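Local coordinates for Peptide/nickel transport system substrate-binding protein (Listeria monocytogenes serotype 1/2a, PDB 5KZT) that binds peptides and, like other OppA-type solute-binding proteins, probably delivers them to a membrane transporter for uptake, at residues 275-280 against 295-300; 285-290 against 365-370. All coordinates share one frame; numbering follows the deposited sequence.

Contact 1: 275-280 against 295-300; sequences IKFNQK and KAIALA
F277, the last residue of strand 264-277, drives its ring against I297 and A298 of helix 291-299, a helix-on-sheet contact in the solute-binding protein of family 5. The strand belongs to the large mixed sheet that also holds 420-425 and 491-503, and the helix lies against it. All three touching residues are buried, and the side chains meet through apolar carbons. CG of F277 stands beside the backbone N and anti to the carbonyl carbon (chi1 -65°), which directs the ring toward the helix; CE1 and CZ are the atoms that touch it. I297 answers with its CG2 branch: CG2 lies 3.7 Å from CE1 of F277, at the edge of the ring and in its plane, and I297 CB is 3.8 Å from the same CE1. The isoleucine therefore abuts the rim of the ring rather than a face. Its other branch, CG1 with CD1, leads away from the strand. A298 takes the neighbouring corner, its CB 4.2 Å from F277 CZ; its backbone N approaches the same atom obliquely, at 4.1 Å. One face of the phenylalanine is covered from within its own strand by I275, whose CG2 sits 3.7 Å above the ring plane, offset toward the rim. F288 meets the ring as well, the two planes at about 45°, while F420 of the adjacent strand touches both I275 and I297, so the contact is part of a larger apolar core. Beyond F277 the strand gives way to an Asx turn: K280 N donates to N278 OD1 over 3.2 Å, nearly straight at the hydrogen (169°), yet it arrives from above the carbonyl plane of the asparagine amide.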
# COMPACT_ATOMS: atom_id res chain seq x y z
N ILE A 275 14.68 1.78 2.34
CA ILE A 275 15.10 3.03 2.96
C ILE A 275 14.80 4.17 1.99
O ILE A 275 15.26 4.15 0.84
CB ILE A 275 16.62 3.04 3.26
CG1 ILE A 275 17.05 1.82 4.09
CG2 ILE A 275 17.01 4.35 3.95
CD1 ILE A 275 16.51 1.78 5.49
N LYS A 276 14.07 5.18 2.47
CA LYS A 276 13.92 6.45 1.75
C LYS A 276 14.94 7.50 2.22
O LYS A 276 15.11 7.73 3.41
CB LYS A 276 12.51 6.99 1.94
CG LYS A 276 11.44 6.16 1.26
CD LYS A 276 10.07 6.79 1.36
CE LYS A 276 9.90 7.95 0.40
NZ LYS A 276 8.51 8.42 0.44
N PHE A 277 15.58 8.16 1.27
CA PHE A 277 16.58 9.20 1.53
C PHE A 277 15.99 10.56 1.19
O PHE A 277 15.94 10.93 0.01
CB PHE A 277 17.80 8.96 0.66
CG PHE A 277 18.54 7.69 0.99
CD1 PHE A 277 19.17 7.53 2.23
CD2 PHE A 277 18.66 6.67 0.05
CE1 PHE A 277 19.86 6.36 2.53
CE2 PHE A 277 19.37 5.50 0.35
CZ PHE A 277 19.96 5.34 1.59
N ASN A 278 15.54 11.31 2.19
CA ASN A 278 15.00 12.65 1.93
C ASN A 278 16.14 13.61 1.66
O ASN A 278 17.00 13.83 2.51
CB ASN A 278 14.16 13.19 3.09
CG ASN A 278 13.47 14.49 2.76
OD1 ASN A 278 13.32 14.85 1.58
ND2 ASN A 278 13.06 15.23 3.79
N GLN A 279 16.10 14.20 0.47
CA GLN A 279 17.15 15.12 0.04
C GLN A 279 16.93 16.57 0.43
O GLN A 279 17.85 17.40 0.30
CB GLN A 279 17.33 15.02 -1.47
CG GLN A 279 17.58 13.59 -1.92
CD GLN A 279 18.08 13.49 -3.34
OE1 GLN A 279 18.66 14.44 -3.88
NE2 GLN A 279 17.90 12.32 -3.95
N LYS A 280 15.73 16.91 0.90
CA LYS A 280 15.40 18.30 1.25
C LYS A 280 14.35 18.35 2.34
O LYS A 280 13.29 17.75 2.21
CB LYS A 280 14.87 19.05 0.03
CG LYS A 280 14.54 20.51 0.31
CD LYS A 280 14.34 21.29 -0.98
CE LYS A 280 15.66 21.60 -1.68
NZ LYS A 280 15.48 22.74 -2.62
N LYS A 295 24.75 6.38 -0.84
CA LYS A 295 25.42 5.12 -1.17
C LYS A 295 26.06 4.49 0.07
O LYS A 295 26.03 3.28 0.23
CB LYS A 295 26.48 5.34 -2.27
CG LYS A 295 27.16 4.06 -2.75
CD LYS A 295 28.18 4.31 -3.85
CE LYS A 295 27.54 4.57 -5.21
NZ LYS A 295 26.85 3.36 -5.72
N ALA A 296 26.66 5.33 0.92
CA ALA A 296 27.32 4.86 2.14
C ALA A 296 26.33 4.16 3.07
O ALA A 296 26.58 3.02 3.49
CB ALA A 296 27.98 6.01 2.87
N ILE A 297 25.22 4.84 3.35
CA ILE A 297 24.15 4.26 4.19
C ILE A 297 23.60 2.98 3.52
O ILE A 297 23.43 1.95 4.18
CB ILE A 297 23.00 5.28 4.43
CG1 ILE A 297 23.48 6.53 5.18
CG2 ILE A 297 21.80 4.64 5.12
CD1 ILE A 297 24.03 6.32 6.55
N ALA A 298 23.35 3.06 2.21
CA ALA A 298 22.70 1.98 1.48
C ALA A 298 23.48 0.67 1.56
O ALA A 298 22.90 -0.38 1.82
CB ALA A 298 22.50 2.35 0.02
N LEU A 299 24.78 0.77 1.32
CA LEU A 299 25.64 -0.40 1.20
C LEU A 299 26.16 -0.91 2.53
O LEU A 299 26.82 -1.95 2.56
CB LEU A 299 26.79 -0.11 0.25
CG LEU A 299 26.44 0.30 -1.18
CD1 LEU A 299 27.74 0.49 -1.95
CD2 LEU A 299 25.56 -0.72 -1.88
N ALA A 300 25.86 -0.22 3.63
CA ALA A 300 26.42 -0.56 4.93
C ALA A 300 25.48 -1.40 5.79
O ALA A 300 25.78 -1.63 6.96
CB ALA A 300 26.81 0.71 5.68

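Contact 2: 285-290 against 365-370; sequences DTVFAN and NEITVE
V287 lies over the start of strand 367-374 and divides its two methyls between I367 and V369. From CB, which points toward the strand, the branches part. CG1, beside the backbone N and anti to the carbonyl carbon (chi1 -64°), goes to I367 and lies 4.1 Å from both its CG1 and its CD1. CG2, set between the backbone N and the carbonyl carbon, makes the closer approach: it lies 3.6 Å from V369 CG1 and 4.0 Å from I367 CG2, touching both residues, which point to the same side of the strand. The side chains of V287 and I367 run side by side but oppositely directed, whereas V287 and V369 meet aslant. The same CG2 also stands over the centre of the F288 ring, 4.2 Å above its plane, so one methyl joins the valine to ring and strand alike. F288 adds its own contact, CE2 reaching V369 CG1 at 4.0 Å. The bend that presents both residues is an ST turn, with F288 N donating to T286 OG1 over 3.1 Å, that runs into a short 3-10 segment, 287-289. N290 then occupies the N-cap position of helix 291-299, its OD1 accepting from I293 N and its ND2 hydrogen-bonded to E361 OE1. Strand 367-374 lies between 397-404 and 420-425, parallel to both; I367 also packs on W355, L359 and L362 of helix 348-362 and on I293, so the contact sits between the start of this strand and helices 291-299 and 348-362.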
# COMPACT_ATOMS: atom_id res chain seq x y z
N ASP A 285 18.66 21.58 1.67
CA ASP A 285 19.25 20.28 1.33
C ASP A 285 19.67 19.60 2.62
O ASP A 285 20.17 20.26 3.51
CB ASP A 285 20.51 20.42 0.47
CG ASP A 285 20.23 20.94 -0.93
OD1 ASP A 285 19.07 20.99 -1.40
OD2 ASP A 285 21.22 21.31 -1.58
N THR A 286 19.43 18.30 2.71
CA THR A 286 19.96 17.47 3.79
C THR A 286 21.26 16.85 3.30
O THR A 286 21.62 16.97 2.13
CB THR A 286 19.01 16.32 4.15
OG1 THR A 286 18.97 15.40 3.06
CG2 THR A 286 17.59 16.83 4.45
N VAL A 287 21.95 16.13 4.18
CA VAL A 287 23.16 15.38 3.76
C VAL A 287 22.89 14.34 2.66
O VAL A 287 23.82 13.98 1.90
CB VAL A 287 23.87 14.68 4.94
CG1 VAL A 287 24.39 15.72 5.93
CG2 VAL A 287 22.98 13.64 5.62
N PHE A 288 21.65 13.86 2.56
CA PHE A 288 21.30 12.87 1.56
C PHE A 288 21.08 13.49 0.18
O PHE A 288 20.80 12.76 -0.75
CB PHE A 288 20.08 12.06 2.00
CG PHE A 288 20.32 11.24 3.23
CD1 PHE A 288 21.31 10.28 3.24
CD2 PHE A 288 19.52 11.39 4.36
CE1 PHE A 288 21.54 9.52 4.37
CE2 PHE A 288 19.74 10.63 5.49
CZ PHE A 288 20.75 9.68 5.49
N ALA A 289 21.18 14.81 0.06
CA ALA A 289 21.34 15.44 -1.25
C ALA A 289 22.67 15.01 -1.91
O ALA A 289 22.79 15.07 -3.12
CB ALA A 289 21.26 16.96 -1.12
N ASN A 290 23.64 14.56 -1.11
CA ASN A 290 24.90 14.00 -1.59
C ASN A 290 24.77 12.50 -1.86
O ASN A 290 24.48 11.73 -0.95
CB ASN A 290 26.00 14.23 -0.56
CG ASN A 290 27.36 13.74 -1.04
OD1 ASN A 290 27.61 12.54 -1.09
ND2 ASN A 290 28.23 14.66 -1.39
N ASN A 365 33.52 15.99 9.19
CA ASN A 365 34.08 14.75 9.78
C ASN A 365 33.02 13.86 10.41
O ASN A 365 33.26 12.66 10.61
CB ASN A 365 35.08 15.07 10.90
CG ASN A 365 35.99 16.23 10.56
OD1 ASN A 365 36.18 16.56 9.39
ND2 ASN A 365 36.55 16.87 11.59
N GLU A 366 31.89 14.45 10.78
CA GLU A 366 30.79 13.74 11.42
C GLU A 366 29.45 14.21 10.87
O GLU A 366 29.36 15.31 10.30
CB GLU A 366 30.86 13.92 12.95
CG GLU A 366 30.73 15.36 13.45
CD GLU A 366 31.69 15.67 14.60
OE1 GLU A 366 31.73 14.87 15.58
OE2 GLU A 366 32.40 16.69 14.51
N ILE A 367 28.44 13.36 11.00
CA ILE A 367 27.07 13.63 10.53
C ILE A 367 26.13 12.98 11.55
O ILE A 367 26.37 11.84 11.97
CB ILE A 367 26.81 13.03 9.12
CG1 ILE A 367 27.45 13.90 8.04
CG2 ILE A 367 25.32 12.86 8.83
CD1 ILE A 367 27.53 13.26 6.66
N THR A 368 25.09 13.72 11.96
CA THR A 368 23.93 13.17 12.70
C THR A 368 22.72 13.16 11.79
O THR A 368 22.43 14.17 11.16
CB THR A 368 23.59 14.00 13.95
OG1 THR A 368 24.73 14.03 14.82
CG2 THR A 368 22.40 13.39 14.73
N VAL A 369 22.02 12.04 11.72
CA VAL A 369 20.74 11.97 11.02
C VAL A 369 19.76 11.15 11.83
O VAL A 369 20.16 10.26 12.58
CB VAL A 369 20.86 11.37 9.59
CG1 VAL A 369 21.47 12.40 8.65
CG2 VAL A 369 21.63 10.05 9.59
N GLU A 370 18.47 11.46 11.66
CA GLU A 370 17.39 10.79 12.36
C GLU A 370 16.72 9.77 11.44
O GLU A 370 16.33 10.11 10.32
CB GLU A 370 16.42 11.86 12.88
CG GLU A 370 14.96 11.49 13.16
CD GLU A 370 14.09 12.75 13.11
OE1 GLU A 370 13.38 13.04 12.06
OE2 GLU A 370 14.15 13.48 14.12

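How the contacts relate
The centres of contacts 1 and 2 are about 10 Å apart, on the same side of the chain's centre. Their segments alternate along the chain: 275-280, 285-290, 295-300, 365-370. Segment 285-290 leads into helix 291-299, which carries 295-300, so the loop and the helix that follows it each meet a strand of the sheet. Strands 264-277 and 367-374 belong to the same mixed sheet, separated there by 420-425. The first two segments also join directly: T286 N lies 3.0 Å from Q279 O, a probable hydrogen bond. F288, a residue of contact 2, also touches I297 of contact 1, so the two share one apolar core.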